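Long-range contact in extracellular ligand-binding receptor (Sphaerobacter thermophilus, PDB 4ZPJ), which probably serves as the substrate-binding component of an ABC transporter, capturing a solute outside the membrane, and also binds zinc: residues A[82-92]-A[349-360]. Numbering follows the deposited sequence.
Sequences LDQAGMQFGGR and AEALTAIDGEVE
A349 sets its CB against the CZ end of the F89 ring (CZ to CB 3.8 Å), with A85 CB touching the same methyl at 3.9 Å. One turn on, L352 covers a face of that ring: its CB lies 3.9 Å from the ring centroid and 19° off the normal, a CH-pi contact, while L352 CD1 adds apolar contact at F89 CD2. T353 OG1 meets the ring edge near its plane, 3.5 Å from F89 CE1, and is itself tied to A349 O, which also accepts from T353 N on the other face of the carbonyl. The joined elements are the end of helix 336-354 with the loop that follows it and the edge hairpin 88-89/92-100 of a mixed sheet in this periplasmic-binding-protein fold. A Schellman motif at D356 (G357 N to L352 O, 2.9 Å) ends the helix, and D356 OD1 then approaches G90 CA. Beyond it E358 OE2 makes a longer salt bridge to R92 NH1 (3.5 Å). R92 is bent at chi3, and its guanidinium meets the E360 carboxylate almost coplanarly, the planes 7° apart; E360 OE1 accepts from R92 NH1 through the syn lone pair at 3.0 Å and 167°, and E360 OE2 from R92 NH2.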
# COMPACT_ATOMS: atom_id res chain seq x y z
N LEU A 82 -12.71 11.23 7.14
CA LEU A 82 -14.12 11.46 7.26
C LEU A 82 -14.42 12.59 8.26
O LEU A 82 -15.34 13.38 8.04
CB LEU A 82 -14.88 10.17 7.61
CG LEU A 82 -14.78 9.19 6.43
CD1 LEU A 82 -15.24 7.79 6.79
CD2 LEU A 82 -15.53 9.69 5.22
N ASP A 83 -13.65 12.70 9.31
CA ASP A 83 -13.80 13.82 10.23
C ASP A 83 -13.46 15.18 9.61
O ASP A 83 -14.14 16.15 9.89
CB ASP A 83 -12.97 13.60 11.51
CG ASP A 83 -13.57 12.53 12.39
OD1 ASP A 83 -14.70 12.15 12.04
OD2 ASP A 83 -12.99 12.09 13.43
N GLN A 84 -12.45 15.27 8.75
CA GLN A 84 -12.16 16.58 8.11
C GLN A 84 -13.31 17.04 7.25
O GLN A 84 -13.54 18.24 7.12
CB GLN A 84 -10.94 16.53 7.24
CG GLN A 84 -9.72 16.29 8.02
CD GLN A 84 -8.50 16.28 7.16
OE1 GLN A 84 -7.50 16.81 7.59
NE2 GLN A 84 -8.58 15.74 5.93
N ALA A 85 -14.01 16.07 6.66
CA ALA A 85 -15.21 16.31 5.89
C ALA A 85 -16.46 16.51 6.76
O ALA A 85 -17.53 16.72 6.24
CB ALA A 85 -15.43 15.12 4.96
N GLY A 86 -16.35 16.42 8.08
CA GLY A 86 -17.53 16.69 8.96
C GLY A 86 -18.47 15.53 9.26
O GLY A 86 -19.46 15.70 9.98
N MSE A 87 -18.17 14.33 8.74
CA MSE A 87 -19.00 13.13 9.04
C MSE A 87 -20.46 13.30 8.67
O MSE A 87 -21.36 12.72 9.26
CB MSE A 87 -18.85 12.70 10.53
CG MSE A 87 -17.54 11.97 10.83
SE MSE A 87 -17.60 10.15 10.06
CE MSE A 87 -16.72 9.23 11.60
N GLN A 88 -20.73 14.07 7.65
CA GLN A 88 -22.09 14.20 7.16
C GLN A 88 -22.08 14.65 5.72
O GLN A 88 -21.18 15.33 5.30
CB GLN A 88 -22.89 15.17 8.02
CG GLN A 88 -22.47 16.63 7.95
CD GLN A 88 -23.61 17.55 8.39
OE1 GLN A 88 -24.66 17.67 7.71
NE2 GLN A 88 -23.44 18.19 9.54
N PHE A 89 -23.08 14.23 4.96
CA PHE A 89 -23.18 14.59 3.56
C PHE A 89 -24.60 14.85 3.19
O PHE A 89 -25.48 14.02 3.45
CB PHE A 89 -22.59 13.47 2.72
CG PHE A 89 -21.15 13.28 3.00
CD1 PHE A 89 -20.23 14.21 2.50
CD2 PHE A 89 -20.73 12.28 3.89
CE1 PHE A 89 -18.89 14.10 2.83
CE2 PHE A 89 -19.38 12.16 4.22
CZ PHE A 89 -18.46 13.06 3.68
N GLY A 90 -24.81 16.02 2.58
CA GLY A 90 -26.12 16.48 2.20
C GLY A 90 -27.14 16.44 3.33
O GLY A 90 -28.27 16.04 3.11
N GLY A 91 -26.72 16.85 4.53
CA GLY A 91 -27.60 16.82 5.73
C GLY A 91 -27.74 15.44 6.37
O GLY A 91 -28.54 15.26 7.26
N ARG A 92 -26.95 14.47 5.92
CA ARG A 92 -27.10 13.10 6.38
C ARG A 92 -25.85 12.68 7.14
O ARG A 92 -24.77 12.80 6.61
CB ARG A 92 -27.37 12.15 5.21
CG ARG A 92 -28.72 12.34 4.54
CD ARG A 92 -28.89 11.38 3.38
NE ARG A 92 -28.97 9.99 3.84
CZ ARG A 92 -29.28 8.94 3.07
NH1 ARG A 92 -29.53 9.11 1.78
NH2 ARG A 92 -29.31 7.70 3.60
N ALA A 349 -15.58 10.58 0.80
CA ALA A 349 -16.06 11.94 1.07
C ALA A 349 -16.31 12.73 -0.21
O ALA A 349 -17.29 13.45 -0.29
CB ALA A 349 -15.08 12.68 1.97
N GLU A 350 -15.45 12.58 -1.21
CA GLU A 350 -15.62 13.29 -2.46
C GLU A 350 -16.80 12.71 -3.22
O GLU A 350 -17.57 13.45 -3.83
CB GLU A 350 -14.36 13.18 -3.32
CG GLU A 350 -13.17 13.81 -2.66
CD GLU A 350 -12.99 15.30 -2.97
OE1 GLU A 350 -13.28 15.74 -4.10
OE2 GLU A 350 -12.53 16.03 -2.08
N ALA A 351 -16.95 11.38 -3.18
CA ALA A 351 -18.05 10.78 -3.92
C ALA A 351 -19.38 11.17 -3.28
O ALA A 351 -20.33 11.56 -3.97
CB ALA A 351 -17.93 9.28 -4.02
N LEU A 352 -19.44 11.09 -1.95
CA LEU A 352 -20.66 11.40 -1.25
C LEU A 352 -21.07 12.86 -1.37
O LEU A 352 -22.26 13.18 -1.42
CB LEU A 352 -20.52 11.03 0.19
CG LEU A 352 -20.52 9.52 0.52
CD1 LEU A 352 -20.67 9.34 2.00
CD2 LEU A 352 -21.64 8.76 -0.13
N THR A 353 -20.09 13.74 -1.42
CA THR A 353 -20.35 15.15 -1.61
C THR A 353 -20.97 15.36 -2.97
O THR A 353 -21.99 16.04 -3.07
CB THR A 353 -19.05 15.96 -1.50
OG1 THR A 353 -18.51 15.80 -0.19
CG2 THR A 353 -19.29 17.44 -1.77
N ALA A 354 -20.38 14.76 -4.01
CA ALA A 354 -20.84 14.96 -5.39
C ALA A 354 -22.27 14.51 -5.63
O ALA A 354 -22.98 15.12 -6.39
CB ALA A 354 -19.91 14.22 -6.34
N ILE A 355 -22.68 13.41 -5.01
CA ILE A 355 -24.09 12.97 -5.09
C ILE A 355 -24.96 13.44 -3.91
O ILE A 355 -26.05 12.86 -3.65
CB ILE A 355 -24.22 11.44 -5.18
CG1 ILE A 355 -23.80 10.77 -3.86
CG2 ILE A 355 -23.40 10.90 -6.35
CD1 ILE A 355 -24.17 9.31 -3.78
N ASP A 356 -24.50 14.45 -3.19
CA ASP A 356 -25.30 15.06 -2.12
C ASP A 356 -25.86 13.99 -1.12
O ASP A 356 -26.96 14.12 -0.60
CB ASP A 356 -26.43 15.91 -2.75
CG ASP A 356 -26.82 17.16 -1.91
OD1 ASP A 356 -25.94 17.71 -1.21
OD2 ASP A 356 -28.00 17.60 -1.97
N GLY A 357 -25.07 12.94 -0.86
CA GLY A 357 -25.45 11.91 0.09
C GLY A 357 -26.47 10.90 -0.37
O GLY A 357 -26.81 9.99 0.40
N GLU A 358 -26.99 11.06 -1.58
CA GLU A 358 -28.04 10.16 -2.09
C GLU A 358 -27.38 8.82 -2.39
O GLU A 358 -27.30 8.36 -3.51
CB GLU A 358 -28.81 10.74 -3.30
CG GLU A 358 -29.79 11.89 -2.99
CD GLU A 358 -30.83 11.59 -1.89
OE1 GLU A 358 -32.05 11.54 -2.19
OE2 GLU A 358 -30.45 11.42 -0.70
N VAL A 359 -26.94 8.21 -1.32
CA VAL A 359 -26.10 7.04 -1.36
C VAL A 359 -26.83 5.76 -1.79
O VAL A 359 -26.20 4.80 -2.18
CB VAL A 359 -25.47 6.84 0.03
CG1 VAL A 359 -26.47 6.20 1.03
CG2 VAL A 359 -24.20 6.03 -0.07
N GLU A 360 -28.15 5.76 -1.74
CA GLU A 360 -28.93 4.60 -2.16
C GLU A 360 -29.05 4.56 -3.66
O GLU A 360 -29.48 3.57 -4.22
CB GLU A 360 -30.34 4.64 -1.56
CG GLU A 360 -30.40 4.66 -0.02
CD GLU A 360 -30.28 6.07 0.57
OE1 GLU A 360 -30.43 7.08 -0.19
OE2 GLU A 360 -30.03 6.15 1.80